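Local coordinates for putative agmatine deiminase (Streptococcus mutans, PDB 2EWO), which probably hydrolyses the guanidinium group of agmatine, giving N-carbamoylputrescine and ammonia, at residues G111-V116 with E148-Y153; F59-L64 with S83-I88; F120-G125 with F132-D137; F311-G316 with P340-V345; D36-G41 with D95-D100. All coordinates share one frame; numbering follows the deposited sequence.

Interaction 1 (G111-V116 with E148-Y153)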
# COMPACT_ATOMS: atom_id res chain seq x y z
N GLY A 111 -14.55 24.21 28.81
CA GLY A 111 -14.68 24.24 27.36
C GLY A 111 -13.57 23.54 26.59
O GLY A 111 -13.83 22.88 25.58
N ASP A 112 -12.33 23.68 27.07
CA ASP A 112 -11.17 23.08 26.42
C ASP A 112 -11.25 21.55 26.38
O ASP A 112 -11.77 20.91 27.30
CB ASP A 112 -9.87 23.52 27.14
CG ASP A 112 -9.78 25.05 27.36
OD1 ASP A 112 -10.53 25.82 26.69
OD2 ASP A 112 -8.95 25.48 28.19
N LEU A 113 -10.75 20.95 25.30
CA LEU A 113 -10.74 19.50 25.14
C LEU A 113 -9.32 19.02 24.87
O LEU A 113 -8.73 19.35 23.84
CB LEU A 113 -11.64 19.06 23.98
CG LEU A 113 -11.58 17.57 23.62
CD1 LEU A 113 -12.19 16.74 24.75
CD2 LEU A 113 -12.32 17.30 22.32
N ARG A 114 -8.78 18.24 25.80
CA ARG A 114 -7.43 17.70 25.69
C ARG A 114 -7.53 16.20 25.45
O ARG A 114 -8.57 15.70 25.03
CB ARG A 114 -6.69 17.97 26.98
CG ARG A 114 -5.37 18.64 26.81
CD ARG A 114 -5.46 20.13 26.98
NE ARG A 114 -4.42 20.56 27.91
CZ ARG A 114 -3.87 21.77 27.93
NH1 ARG A 114 -4.26 22.69 27.06
NH2 ARG A 114 -2.91 22.04 28.81
N ALA A 115 -6.45 15.46 25.72
CA ALA A 115 -6.45 14.00 25.55
C ALA A 115 -5.16 13.34 26.04
O ALA A 115 -4.13 14.00 26.17
CB ALA A 115 -6.70 13.62 24.09
N VAL A 116 -5.21 12.05 26.30
CA VAL A 116 -4.03 11.33 26.76
C VAL A 116 -3.80 10.16 25.82
O VAL A 116 -4.62 9.25 25.74
CB VAL A 116 -4.18 10.81 28.21
CG1 VAL A 116 -5.54 10.19 28.39
CG2 VAL A 116 -3.10 9.77 28.50
N GLU A 148 -9.17 16.88 14.87
CA GLU A 148 -10.18 17.35 15.81
C GLU A 148 -9.73 18.61 16.52
O GLU A 148 -10.51 19.25 17.22
CB GLU A 148 -10.50 16.25 16.82
CG GLU A 148 -11.79 16.45 17.60
CD GLU A 148 -13.04 16.49 16.72
OE1 GLU A 148 -13.09 15.75 15.71
OE2 GLU A 148 -13.97 17.26 17.05
N GLY A 149 -8.46 18.97 16.32
CA GLY A 149 -7.92 20.16 16.94
C GLY A 149 -7.87 20.06 18.44
O GLY A 149 -8.40 20.92 19.15
N VAL A 150 -7.23 19.01 18.93
CA VAL A 150 -7.12 18.78 20.36
C VAL A 150 -5.74 18.28 20.73
O VAL A 150 -5.28 17.25 20.23
CB VAL A 150 -8.20 17.75 20.82
CG1 VAL A 150 -8.40 16.69 19.76
CG2 VAL A 150 -7.80 17.11 22.14
N ASP A 151 -5.08 19.02 21.62
CA ASP A 151 -3.74 18.68 22.08
C ASP A 151 -3.75 17.32 22.79
O ASP A 151 -4.81 16.76 23.03
CB ASP A 151 -3.21 19.78 23.02
CG ASP A 151 -3.15 21.16 22.33
OD1 ASP A 151 -3.31 21.21 21.09
OD2 ASP A 151 -2.94 22.18 23.02
N SER A 152 -2.58 16.79 23.12
CA SER A 152 -2.56 15.50 23.78
C SER A 152 -1.34 15.32 24.64
O SER A 152 -0.33 15.99 24.46
CB SER A 152 -2.59 14.38 22.74
OG SER A 152 -1.44 14.45 21.91
N TYR A 153 -1.45 14.39 25.59
CA TYR A 153 -0.38 14.06 26.51
C TYR A 153 0.10 12.69 26.09
O TYR A 153 -0.72 11.81 25.84
CB TYR A 153 -0.89 13.97 27.95
CG TYR A 153 -1.47 15.24 28.51
CD1 TYR A 153 -2.78 15.63 28.22
CD2 TYR A 153 -0.70 16.08 29.31
CE1 TYR A 153 -3.31 16.83 28.70
CE2 TYR A 153 -1.21 17.27 29.79
CZ TYR A 153 -2.51 17.65 29.48
OH TYR A 153 -2.95 18.88 29.88
O HOH W 1 -6.81 21.06 22.59
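The backbones of Arg114 to Val116 and Asp151 to Tyr153 run side by side, their directions 31° apart, closest at Ala115 and Ser152 (CA to CA 4.5 Å) and joined by a parallel bridge at Val116-Tyr153. The pair closes a beta-alpha-beta unit, strand 113-119, helix 137-146 and strand 152-155. Tyr153 N donates to Ala115 O at 2.8 Å, the donor lying 24° out of the carbonyl plane. Tyr153 CG is anti to the carbonyl carbon, beside the backbone N (chi1 -62°). The CE1 atom of its ring meets CG of Arg114 obliquely. Arg114 NE donates to Tyr153 OH at 3.0 Å, the oxygen lying in the guanidinium plane. Asp13 reinforces this corner with a salt bridge to Arg114 NH2, while Asp151 pairs with Lys3. Val150 CG2 touches Leu113 CG and Ala115 CB, each at 4.1 Å. Where Leu113 O and Asp151 N stand 4.3 Å apart, one water bridges them, donating to Leu113 O at 2.9 Å and accepting from Asp151 N at 2.8 Å.

Interaction 2 (F59-L64 with S83-I88)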
# COMPACT_ATOMS: atom_id res chain seq x y z
N PHE A 59 -28.57 8.95 17.99
CA PHE A 59 -28.28 9.60 19.26
C PHE A 59 -27.27 10.74 19.13
O PHE A 59 -27.36 11.76 19.83
CB PHE A 59 -27.81 8.55 20.25
CG PHE A 59 -28.81 7.44 20.48
CD1 PHE A 59 -29.92 7.63 21.30
CD2 PHE A 59 -28.66 6.21 19.84
CE1 PHE A 59 -30.87 6.62 21.49
CE2 PHE A 59 -29.61 5.19 20.02
CZ PHE A 59 -30.71 5.40 20.85
N GLU A 60 -26.32 10.55 18.23
CA GLU A 60 -25.25 11.52 17.97
C GLU A 60 -24.53 11.12 16.70
O GLU A 60 -24.81 10.06 16.13
CB GLU A 60 -24.25 11.54 19.13
CG GLU A 60 -24.00 10.18 19.77
CD GLU A 60 -22.92 10.21 20.83
OE1 GLU A 60 -22.77 11.25 21.51
OE2 GLU A 60 -22.22 9.20 21.00
N PRO A 61 -23.61 11.96 16.22
CA PRO A 61 -22.86 11.65 15.01
C PRO A 61 -21.76 10.61 15.22
O PRO A 61 -21.22 10.44 16.32
CB PRO A 61 -22.29 13.00 14.60
CG PRO A 61 -22.09 13.66 15.92
CD PRO A 61 -23.37 13.35 16.64
N VAL A 62 -21.46 9.90 14.13
CA VAL A 62 -20.44 8.87 14.13
C VAL A 62 -19.33 9.23 13.17
O VAL A 62 -19.58 9.71 12.05
CB VAL A 62 -20.97 7.50 13.68
CG1 VAL A 62 -19.92 6.44 13.98
CG2 VAL A 62 -22.29 7.18 14.37
N SER A 63 -18.09 8.97 13.61
CA SER A 63 -16.87 9.22 12.84
C SER A 63 -16.25 7.87 12.52
O SER A 63 -15.45 7.35 13.28
CB SER A 63 -15.88 10.06 13.65
OG SER A 63 -16.29 11.42 13.68
N LEU A 64 -16.65 7.33 11.38
CA LEU A 64 -16.20 6.04 10.90
C LEU A 64 -14.87 6.17 10.13
O LEU A 64 -14.85 6.70 9.02
CB LEU A 64 -17.30 5.48 10.00
CG LEU A 64 -17.24 4.02 9.61
CD1 LEU A 64 -17.39 3.19 10.87
CD2 LEU A 64 -18.32 3.70 8.61
N SER A 83 -27.70 7.80 5.04
CA SER A 83 -26.56 8.69 5.29
C SER A 83 -27.05 9.92 6.06
O SER A 83 -27.44 10.93 5.46
CB SER A 83 -25.92 9.14 3.96
OG SER A 83 -24.82 10.03 4.19
N HIS A 84 -27.04 9.82 7.38
CA HIS A 84 -27.50 10.94 8.19
C HIS A 84 -26.35 11.77 8.77
O HIS A 84 -25.88 12.72 8.13
CB HIS A 84 -28.42 10.43 9.31
CG HIS A 84 -29.02 11.51 10.15
ND1 HIS A 84 -29.21 12.80 9.68
CD2 HIS A 84 -29.47 11.51 11.42
CE1 HIS A 84 -29.75 13.53 10.64
NE2 HIS A 84 -29.92 12.77 11.70
N ASN A 85 -25.89 11.40 9.96
CA ASN A 85 -24.81 12.14 10.61
C ASN A 85 -23.54 11.29 10.80
O ASN A 85 -22.80 11.45 11.77
CB ASN A 85 -25.30 12.66 11.96
CG ASN A 85 -25.78 11.54 12.87
OD1 ASN A 85 -26.28 10.51 12.40
ND2 ASN A 85 -25.65 11.75 14.18
N ILE A 86 -23.32 10.39 9.85
CA ILE A 86 -22.16 9.52 9.86
C ILE A 86 -21.16 9.98 8.79
O ILE A 86 -21.51 10.07 7.60
CB ILE A 86 -22.57 8.06 9.55
CG1 ILE A 86 -23.49 7.53 10.65
CG2 ILE A 86 -21.34 7.18 9.43
CD1 ILE A 86 -23.99 6.12 10.39
N ARG A 87 -19.93 10.31 9.21
CA ARG A 87 -18.90 10.74 8.27
C ARG A 87 -17.79 9.70 8.17
O ARG A 87 -17.33 9.16 9.17
CB ARG A 87 -18.28 12.09 8.68
CG ARG A 87 -17.46 12.08 9.96
CD ARG A 87 -16.77 13.42 10.14
NE ARG A 87 -16.03 13.52 11.40
CZ ARG A 87 -15.33 14.59 11.76
NH1 ARG A 87 -15.28 15.64 10.96
NH2 ARG A 87 -14.69 14.61 12.93
N ILE A 88 -17.36 9.43 6.94
CA ILE A 88 -16.31 8.47 6.71
C ILE A 88 -14.98 9.19 6.48
O ILE A 88 -14.80 9.83 5.45
CB ILE A 88 -16.60 7.60 5.47
CG1 ILE A 88 -17.91 6.82 5.65
CG2 ILE A 88 -15.48 6.63 5.27
CD1 ILE A 88 -19.18 7.66 5.52
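Val62 to Leu64 and Ile86 to Ile88 are the two parallel strands of a beta-alpha-beta unit whose crossover is helix 71-79. The axes approach to 4.9 Å and their directions differ by 21°, and the register pairs Val62 with Ile86, Ser63 with Arg87 and Leu64 with Ile88. Three backbone bonds stitch the pair: Val62 N to Asn85 O, Arg87 N to Val62 O (2.9 Å) and Leu64 N to Arg87 O. On the face carrying Val62, Leu64, Ile86 and Ile88, the Val62 and Ile86 side chains lie side by side and point the same way, Val62 CG2 to Ile86 CG1 at 3.9 Å. Leu64 CD2 reaches Ile88 CG1 at 4.3 Å. Helix 71-79 covers this face, with Val78 on Leu64 and Ile86, and helix 43-57 adds Ile56 against Val62.

On the other face Ser63 and Arg87 form a polar pair. The arginine chain is extended from CG to NE, and Arg87 NE donates to Ser63 OG at 3.1 Å, nearly straight (166°) and in the guanidinium plane. Before the strands begin, Asn85 crosses Pro61 at about a right angle, its ND2 bonded to Ser57 O. Glu146 of a neighbouring subunit accepts from Ile88 N, so this outer strand takes part in the assembly. Parallel neighbouring strands, joined through a helix that packs on one face of their sheet, make this a beta-alpha-beta crossover.

Interaction 3 (F120-G125 with F132-D137)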
# COMPACT_ATOMS: atom_id res chain seq x y z
N PHE A 120 0.60 1.78 22.65
CA PHE A 120 -0.14 0.57 22.27
C PHE A 120 0.81 -0.49 21.73
O PHE A 120 1.59 -0.21 20.83
CB PHE A 120 -1.17 0.93 21.20
CG PHE A 120 -1.96 -0.24 20.69
CD1 PHE A 120 -2.90 -0.86 21.51
CD2 PHE A 120 -1.79 -0.69 19.39
CE1 PHE A 120 -3.65 -1.92 21.04
CE2 PHE A 120 -2.54 -1.76 18.90
CZ PHE A 120 -3.47 -2.37 19.73
N ASN A 121 0.74 -1.71 22.24
CA ASN A 121 1.62 -2.75 21.74
C ASN A 121 0.87 -4.01 21.35
O ASN A 121 1.41 -5.11 21.39
CB ASN A 121 2.69 -3.08 22.78
CG ASN A 121 2.10 -3.53 24.08
OD1 ASN A 121 2.81 -3.98 24.98
ND2 ASN A 121 0.78 -3.42 24.20
N ALA A 122 -0.39 -3.84 20.95
CA ALA A 122 -1.25 -4.94 20.53
C ALA A 122 -1.58 -5.91 21.68
O ALA A 122 -1.59 -7.13 21.49
CB ALA A 122 -0.62 -5.70 19.36
N TRP A 123 -1.84 -5.35 22.85
CA TRP A 123 -2.18 -6.16 24.02
C TRP A 123 -1.06 -7.13 24.36
O TRP A 123 -1.23 -8.35 24.26
CB TRP A 123 -3.47 -6.94 23.75
CG TRP A 123 -4.60 -6.06 23.33
CD1 TRP A 123 -5.32 -5.22 24.13
CD2 TRP A 123 -5.07 -5.85 22.00
NE1 TRP A 123 -6.20 -4.48 23.38
CE2 TRP A 123 -6.07 -4.85 22.06
CE3 TRP A 123 -4.74 -6.40 20.75
CZ2 TRP A 123 -6.74 -4.39 20.93
CZ3 TRP A 123 -5.41 -5.94 19.62
CH2 TRP A 123 -6.40 -4.95 19.72
N GLY A 124 0.09 -6.61 24.77
CA GLY A 124 1.21 -7.48 25.12
C GLY A 124 2.49 -7.14 24.39
O GLY A 124 3.53 -6.94 25.02
N GLY A 125 2.43 -7.08 23.06
CA GLY A 125 3.60 -6.76 22.29
C GLY A 125 4.27 -7.97 21.69
O GLY A 125 3.60 -8.89 21.21
N PHE A 132 1.52 -8.87 15.06
CA PHE A 132 2.79 -8.16 15.13
C PHE A 132 2.86 -6.70 14.71
O PHE A 132 3.05 -5.82 15.54
CB PHE A 132 3.88 -8.92 14.38
CG PHE A 132 5.19 -8.18 14.32
CD1 PHE A 132 5.69 -7.53 15.44
CD2 PHE A 132 5.92 -8.12 13.14
CE1 PHE A 132 6.88 -6.83 15.39
CE2 PHE A 132 7.12 -7.43 13.08
CZ PHE A 132 7.60 -6.78 14.21
N PRO A 133 2.73 -6.41 13.41
CA PRO A 133 2.81 -5.00 13.02
C PRO A 133 1.64 -4.21 13.65
O PRO A 133 0.50 -4.34 13.22
CB PRO A 133 2.76 -5.05 11.50
CG PRO A 133 1.84 -6.25 11.25
CD PRO A 133 2.29 -7.27 12.28
N TRP A 134 1.94 -3.41 14.68
CA TRP A 134 0.93 -2.60 15.40
C TRP A 134 1.28 -1.12 15.37
O TRP A 134 0.78 -0.32 16.18
CB TRP A 134 0.82 -3.05 16.86
CG TRP A 134 2.06 -2.81 17.72
CD1 TRP A 134 2.52 -1.61 18.16
CD2 TRP A 134 2.98 -3.80 18.22
NE1 TRP A 134 3.66 -1.79 18.92
CE2 TRP A 134 3.96 -3.12 18.97
CE3 TRP A 134 3.05 -5.20 18.12
CZ2 TRP A 134 5.02 -3.79 19.60
CZ3 TRP A 134 4.10 -5.86 18.74
CH2 TRP A 134 5.07 -5.15 19.48
N ASP A 135 2.15 -0.76 14.43
CA ASP A 135 2.61 0.60 14.28
C ASP A 135 1.56 1.53 13.70
O ASP A 135 1.53 2.71 14.05
CB ASP A 135 3.89 0.61 13.43
CG ASP A 135 3.72 -0.09 12.09
OD1 ASP A 135 3.34 -1.29 12.07
OD2 ASP A 135 3.97 0.56 11.05
N GLN A 136 0.71 1.02 12.82
CA GLN A 136 -0.33 1.87 12.24
C GLN A 136 -1.42 2.19 13.28
O GLN A 136 -2.03 3.26 13.23
CB GLN A 136 -0.97 1.21 11.01
CG GLN A 136 -0.07 1.12 9.77
CD GLN A 136 0.53 2.46 9.34
OE1 GLN A 136 -0.18 3.46 9.21
NE2 GLN A 136 1.84 2.48 9.11
N ASP A 137 -1.64 1.27 14.21
CA ASP A 137 -2.63 1.47 15.26
C ASP A 137 -2.08 2.49 16.25
O ASP A 137 -2.81 3.34 16.75
CB ASP A 137 -2.95 0.15 16.00
CG ASP A 137 -3.71 -0.88 15.12
OD1 ASP A 137 -4.56 -0.47 14.29
OD2 ASP A 137 -3.47 -2.10 15.30
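Phe120 opens the contact with CE2, 3.5 Å from Asp137 CB, the approach oblique to the ring and the ring and carboxylate planes 75° apart. Phe120 CE2 also touches Trp134 CB at 4.1 Å, while Trp134 O sits at the phenyl edge. CG of Phe120 is anti to the backbone N (chi1 178°), and the ring is backed by its own loop, since Ala122 N stands 3.5 Å above the centre of the Phe120 ring.

Asn121 contributes its backbone carbon. Its CA lies over the five-membered ring of Trp134, 3.6 Å from the centroid and 12° off the normal, a CH-pi contact. Ala122, at positive phi, then turns its methyl toward the indole, Ala122 CB to Trp134 CE3 at 3.9 Å. The chain loops round through Trp123, whose ring meets Trp97 edge-to-face, and through Gly124. Gly125 places its CA 3.6 Å from Trp134 CH2, at positive phi. Residues 120-125 thus pass over one face of Trp134 and meet the far end of its indole.

Asp137 OD1 accepts from Asp94 N. The indole of Trp134 also meets Phe132 of a neighbouring subunit, and Phe132 here meets Trp134 there, so the two loops pack reciprocally. This is an aromatic cluster in the long connection from strand 113-119 to helix 137-146 of a beta-alpha-beta unit, placed at a subunit interface.

Interaction 4 (F311-G316 with P340-V345)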
# COMPACT_ATOMS: atom_id res chain seq x y z
N PHE A 311 -21.21 -2.78 26.40
CA PHE A 311 -22.17 -1.85 25.82
C PHE A 311 -21.61 -0.42 25.83
O PHE A 311 -20.77 -0.05 26.68
CB PHE A 311 -23.53 -1.94 26.56
CG PHE A 311 -23.43 -1.74 28.06
CD1 PHE A 311 -23.44 -0.47 28.61
CD2 PHE A 311 -23.24 -2.83 28.90
CE1 PHE A 311 -23.25 -0.28 29.97
CE2 PHE A 311 -23.04 -2.65 30.27
CZ PHE A 311 -23.05 -1.37 30.80
N LEU A 312 -22.04 0.39 24.87
CA LEU A 312 -21.57 1.76 24.78
C LEU A 312 -22.63 2.68 25.38
O LEU A 312 -23.83 2.48 25.17
CB LEU A 312 -21.29 2.14 23.31
CG LEU A 312 -20.44 3.39 23.03
CD1 LEU A 312 -21.22 4.63 23.36
CD2 LEU A 312 -19.14 3.35 23.85
N ILE A 313 -22.17 3.66 26.15
CA ILE A 313 -23.04 4.63 26.81
C ILE A 313 -23.04 5.99 26.11
O ILE A 313 -22.30 6.89 26.51
CB ILE A 313 -22.62 4.86 28.28
CG1 ILE A 313 -22.69 3.55 29.06
CG2 ILE A 313 -23.51 5.91 28.93
CD1 ILE A 313 -24.06 2.89 29.04
N VAL A 314 -23.85 6.15 25.07
CA VAL A 314 -23.92 7.44 24.39
C VAL A 314 -24.86 8.30 25.25
O VAL A 314 -25.35 7.84 26.29
CB VAL A 314 -24.48 7.31 22.96
CG1 VAL A 314 -23.82 6.14 22.27
CG2 VAL A 314 -25.98 7.14 22.98
N ASN A 315 -25.11 9.54 24.83
CA ASN A 315 -26.02 10.38 25.58
C ASN A 315 -27.44 10.13 25.06
O ASN A 315 -27.69 10.17 23.84
CB ASN A 315 -25.63 11.87 25.48
CG ASN A 315 -25.33 12.32 24.05
OD1 ASN A 315 -26.10 12.06 23.12
ND2 ASN A 315 -24.20 13.00 23.88
N GLY A 316 -28.34 9.82 25.98
CA GLY A 316 -29.72 9.54 25.63
C GLY A 316 -29.92 8.23 24.88
O GLY A 316 -30.88 8.08 24.12
N PRO A 340 -32.92 4.10 32.92
CA PRO A 340 -34.34 4.25 32.60
C PRO A 340 -34.59 5.37 31.59
O PRO A 340 -35.31 5.19 30.61
CB PRO A 340 -34.96 4.56 33.96
CG PRO A 340 -33.86 5.32 34.65
CD PRO A 340 -32.65 4.49 34.32
N ASP A 341 -33.98 6.52 31.84
CA ASP A 341 -34.14 7.67 30.96
C ASP A 341 -33.14 7.61 29.79
O ASP A 341 -32.48 8.59 29.47
CB ASP A 341 -33.95 8.95 31.77
CG ASP A 341 -32.68 8.93 32.60
OD1 ASP A 341 -31.58 8.87 32.01
OD2 ASP A 341 -32.78 8.95 33.85
N ARG A 342 -33.04 6.44 29.16
CA ARG A 342 -32.14 6.25 28.03
C ARG A 342 -32.68 5.16 27.12
O ARG A 342 -32.84 4.02 27.55
CB ARG A 342 -30.75 5.84 28.52
CG ARG A 342 -29.70 6.95 28.52
CD ARG A 342 -28.29 6.35 28.55
NE ARG A 342 -27.26 7.38 28.46
CZ ARG A 342 -26.94 8.21 29.44
NH1 ARG A 342 -27.56 8.14 30.61
NH2 ARG A 342 -25.99 9.12 29.25
N LYS A 343 -32.95 5.50 25.86
CA LYS A 343 -33.46 4.49 24.94
C LYS A 343 -32.38 3.43 24.69
O LYS A 343 -31.25 3.75 24.33
CB LYS A 343 -33.88 5.12 23.60
CG LYS A 343 -34.48 4.09 22.65
CD LYS A 343 -34.84 4.67 21.30
CE LYS A 343 -35.23 3.54 20.35
NZ LYS A 343 -35.21 3.94 18.90
N VAL A 344 -32.74 2.17 24.89
CA VAL A 344 -31.78 1.11 24.67
C VAL A 344 -32.01 0.45 23.32
O VAL A 344 -33.15 0.13 22.97
CB VAL A 344 -31.86 0.07 25.82
CG1 VAL A 344 -31.06 -1.18 25.48
CG2 VAL A 344 -31.33 0.69 27.10
N VAL A 345 -30.94 0.29 22.54
CA VAL A 345 -30.99 -0.35 21.22
C VAL A 345 -30.03 -1.54 21.24
O VAL A 345 -28.98 -1.48 21.87
CB VAL A 345 -30.57 0.60 20.06
CG1 VAL A 345 -30.68 -0.13 18.72
CG2 VAL A 345 -31.44 1.85 20.05
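Arg342 reaches across to Val314 and grips its carbonyl oxygen with two nitrogens, side-on. Arg342 NE to Val314 O is the shorter and straighter bond, 2.9 Å long with an N-H...O angle of 161°, and NE lies in the carbonyl plane. Arg342 NH2 to the same Val314 O is longer and more bent, 3.3 Å and 138°. The oxygen sits at the guanidinium edge, within a few degrees of that group's plane for both bonds, so the pair of donors restrains the group's rotation about one acceptor. The arginine chain, extended from CG to NE, carries it there. Ile313 CG2 rests over one guanidinium face, 4.1 Å from Arg342 NE, and CG of Arg342 packs 3.9 Å from Gly316 CA.

Lys343 and Asn315 find partners outside the two segments. Lys343 NZ forms a salt bridge with Glu58, and Asn315 ND2 makes a weak bond to Gln24 O. Within its own segment Arg342 N donates weakly to Pro340 O at 3.0 Å, across the inverse gamma turn centred on Asp341. Backbone bonding of Lys343 goes to Ile318.

Strand 317-321 runs between 312-314, antiparallel to it, and 343-347, parallel to it. Arg342, near the start of strand 343-347, reaches past Ile318 of the middle strand to the end of the weakly bonded strand about 312-314, with helix 328-338 packed on Val344 and strand 24-29 on Val314.

Interaction 5 (D36-G41 with D95-D100)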
# COMPACT_ATOMS: atom_id res chain seq x y z
N ASP A 36 -6.68 -12.28 8.81
CA ASP A 36 -5.94 -12.98 9.85
C ASP A 36 -6.86 -13.16 11.04
O ASP A 36 -6.70 -14.10 11.81
CB ASP A 36 -4.73 -12.16 10.30
CG ASP A 36 -3.77 -11.82 9.17
OD1 ASP A 36 -4.23 -11.26 8.14
OD2 ASP A 36 -2.55 -12.11 9.32
N ASN A 37 -7.81 -12.24 11.21
CA ASN A 37 -8.72 -12.31 12.35
C ASN A 37 -10.21 -12.43 12.02
O ASN A 37 -10.93 -13.12 12.73
CB ASN A 37 -8.50 -11.09 13.24
CG ASN A 37 -9.40 -11.10 14.44
OD1 ASN A 37 -9.83 -10.04 14.91
ND2 ASN A 37 -9.68 -12.28 14.97
N TRP A 38 -10.67 -11.77 10.97
CA TRP A 38 -12.08 -11.82 10.61
C TRP A 38 -12.37 -12.79 9.48
O TRP A 38 -11.73 -12.74 8.42
CB TRP A 38 -12.57 -10.42 10.25
CG TRP A 38 -12.20 -9.37 11.27
CD1 TRP A 38 -11.15 -8.51 11.22
CD2 TRP A 38 -12.88 -9.08 12.50
NE1 TRP A 38 -11.13 -7.70 12.33
CE2 TRP A 38 -12.18 -8.03 13.13
CE3 TRP A 38 -14.01 -9.61 13.13
CZ2 TRP A 38 -12.58 -7.50 14.36
CZ3 TRP A 38 -14.41 -9.08 14.36
CH2 TRP A 38 -13.69 -8.03 14.96
N ARG A 39 -13.35 -13.66 9.69
CA ARG A 39 -13.71 -14.65 8.70
C ARG A 39 -14.39 -14.06 7.49
O ARG A 39 -14.92 -12.95 7.54
CB ARG A 39 -14.61 -15.71 9.32
CG ARG A 39 -16.03 -15.25 9.59
CD ARG A 39 -16.81 -16.31 10.36
NE ARG A 39 -18.20 -15.93 10.56
CZ ARG A 39 -19.16 -16.20 9.69
NH1 ARG A 39 -18.90 -16.86 8.57
NH2 ARG A 39 -20.39 -15.79 9.94
N LEU A 40 -14.37 -14.81 6.40
CA LEU A 40 -14.99 -14.40 5.16
C LEU A 40 -14.59 -12.99 4.72
O LEU A 40 -15.44 -12.12 4.53
CB LEU A 40 -16.52 -14.50 5.27
CG LEU A 40 -17.18 -15.88 5.25
CD1 LEU A 40 -16.79 -16.61 3.96
CD2 LEU A 40 -16.75 -16.69 6.45
N GLY A 41 -13.29 -12.76 4.56
CA GLY A 41 -12.82 -11.45 4.14
C GLY A 41 -13.26 -10.29 5.00
O GLY A 41 -13.06 -9.13 4.63
N ASP A 95 -5.96 -3.17 12.85
CA ASP A 95 -7.19 -3.82 13.29
C ASP A 95 -8.12 -2.79 13.90
O ASP A 95 -7.65 -1.80 14.47
CB ASP A 95 -6.91 -4.91 14.31
CG ASP A 95 -7.80 -6.10 14.10
OD1 ASP A 95 -8.55 -6.09 13.10
OD2 ASP A 95 -7.75 -7.05 14.90
N ALA A 96 -9.42 -3.04 13.79
CA ALA A 96 -10.45 -2.12 14.29
C ALA A 96 -10.75 -2.21 15.78
O ALA A 96 -11.65 -2.93 16.17
CB ALA A 96 -11.74 -2.32 13.49
N TRP A 97 -10.01 -1.47 16.60
CA TRP A 97 -10.24 -1.47 18.05
C TRP A 97 -10.01 -0.08 18.66
O TRP A 97 -9.32 0.08 19.68
CB TRP A 97 -9.37 -2.53 18.74
CG TRP A 97 -9.59 -3.90 18.15
CD1 TRP A 97 -8.84 -4.50 17.18
CD2 TRP A 97 -10.70 -4.78 18.40
NE1 TRP A 97 -9.42 -5.69 16.81
CE2 TRP A 97 -10.56 -5.89 17.54
CE3 TRP A 97 -11.80 -4.73 19.27
CZ2 TRP A 97 -11.48 -6.95 17.52
CZ3 TRP A 97 -12.72 -5.79 19.24
CH2 TRP A 97 -12.55 -6.88 18.37
N ILE A 98 -10.62 0.91 18.04
CA ILE A 98 -10.50 2.30 18.46
C ILE A 98 -10.58 2.47 19.98
O ILE A 98 -10.07 3.45 20.52
CB ILE A 98 -11.61 3.16 17.80
CG1 ILE A 98 -11.47 4.62 18.23
CG2 ILE A 98 -12.98 2.61 18.15
CD1 ILE A 98 -10.30 5.33 17.61
N ARG A 99 -11.21 1.53 20.66
CA ARG A 99 -11.35 1.60 22.11
C ARG A 99 -10.01 1.56 22.80
O ARG A 99 -9.79 2.24 23.79
CB ARG A 99 -12.18 0.44 22.64
CG ARG A 99 -12.36 0.45 24.15
CD ARG A 99 -13.77 0.90 24.54
NE ARG A 99 -13.89 2.32 24.87
CZ ARG A 99 -14.95 3.06 24.54
NH1 ARG A 99 -15.97 2.52 23.88
NH2 ARG A 99 -15.03 4.33 24.91
N ASP A 100 -9.10 0.76 22.27
CA ASP A 100 -7.79 0.62 22.88
C ASP A 100 -6.74 1.57 22.35
O ASP A 100 -6.24 2.41 23.08
CB ASP A 100 -7.31 -0.81 22.71
CG ASP A 100 -8.29 -1.79 23.27
OD1 ASP A 100 -8.52 -1.71 24.49
OD2 ASP A 100 -8.83 -2.61 22.49
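Trp38 and Asp95 meet through one hydrogen bond: Trp38 NE1 donates to Asp95 OD1 at 3.1 Å and 159°, taking the oxygen's syn lone pair. Asp95 OD2 accepts from Trp97 NE1 at 2.9 Å and 157°, this time from above the carboxylate plane. One carboxylate is thus shared between two indoles, whose benzo ends reach each other tip to tip. Trp38 CZ2 touches Trp97 CZ2 at 3.4 Å. The planes are 17° apart, but with six-membered centroids 5.6 Å apart the rings barely overlap. Beside them Asn37 OD1 lies over one face of Trp38, toward its rim.

In the next shell, Ala96 is the centre of an inverse gamma turn between Asp95 and Trp97. Trp123 meets the Trp97 ring edge-to-face, and Asp137 accepts weakly from Asp95 N. This shared-carboxylate contact joins the loop between strand 24-29 and helix 43-57 to the loop between strands 86-90 and 104-107. Helix 43-57 flanks it, Ala45 against Trp38 and Phe49 against Ala96.

Along the chain, interaction 5 brackets interaction 2, interaction 1 then brackets interaction 3, and interaction 4 follows near the C-terminal end. Interactions 1 and 2 close two beta-alpha-beta units in separate four-stranded sheets, centres about 21 Å apart, touching through a long, weak Arg87-Glu148 ion pair. Interactions 3 and 5 are loop contacts with centres about 13 Å apart, joined by Trp123 packing on Trp97 and Asp100. Interaction 4, in a three-stranded sheet, abuts interaction 2 (centres about 17 Å apart) through Glu60 and Asn315, and lies across the chain's centre from interaction 3. Several small separate sheets in one chain are consistent with the alpha/beta propeller of this enzyme clan.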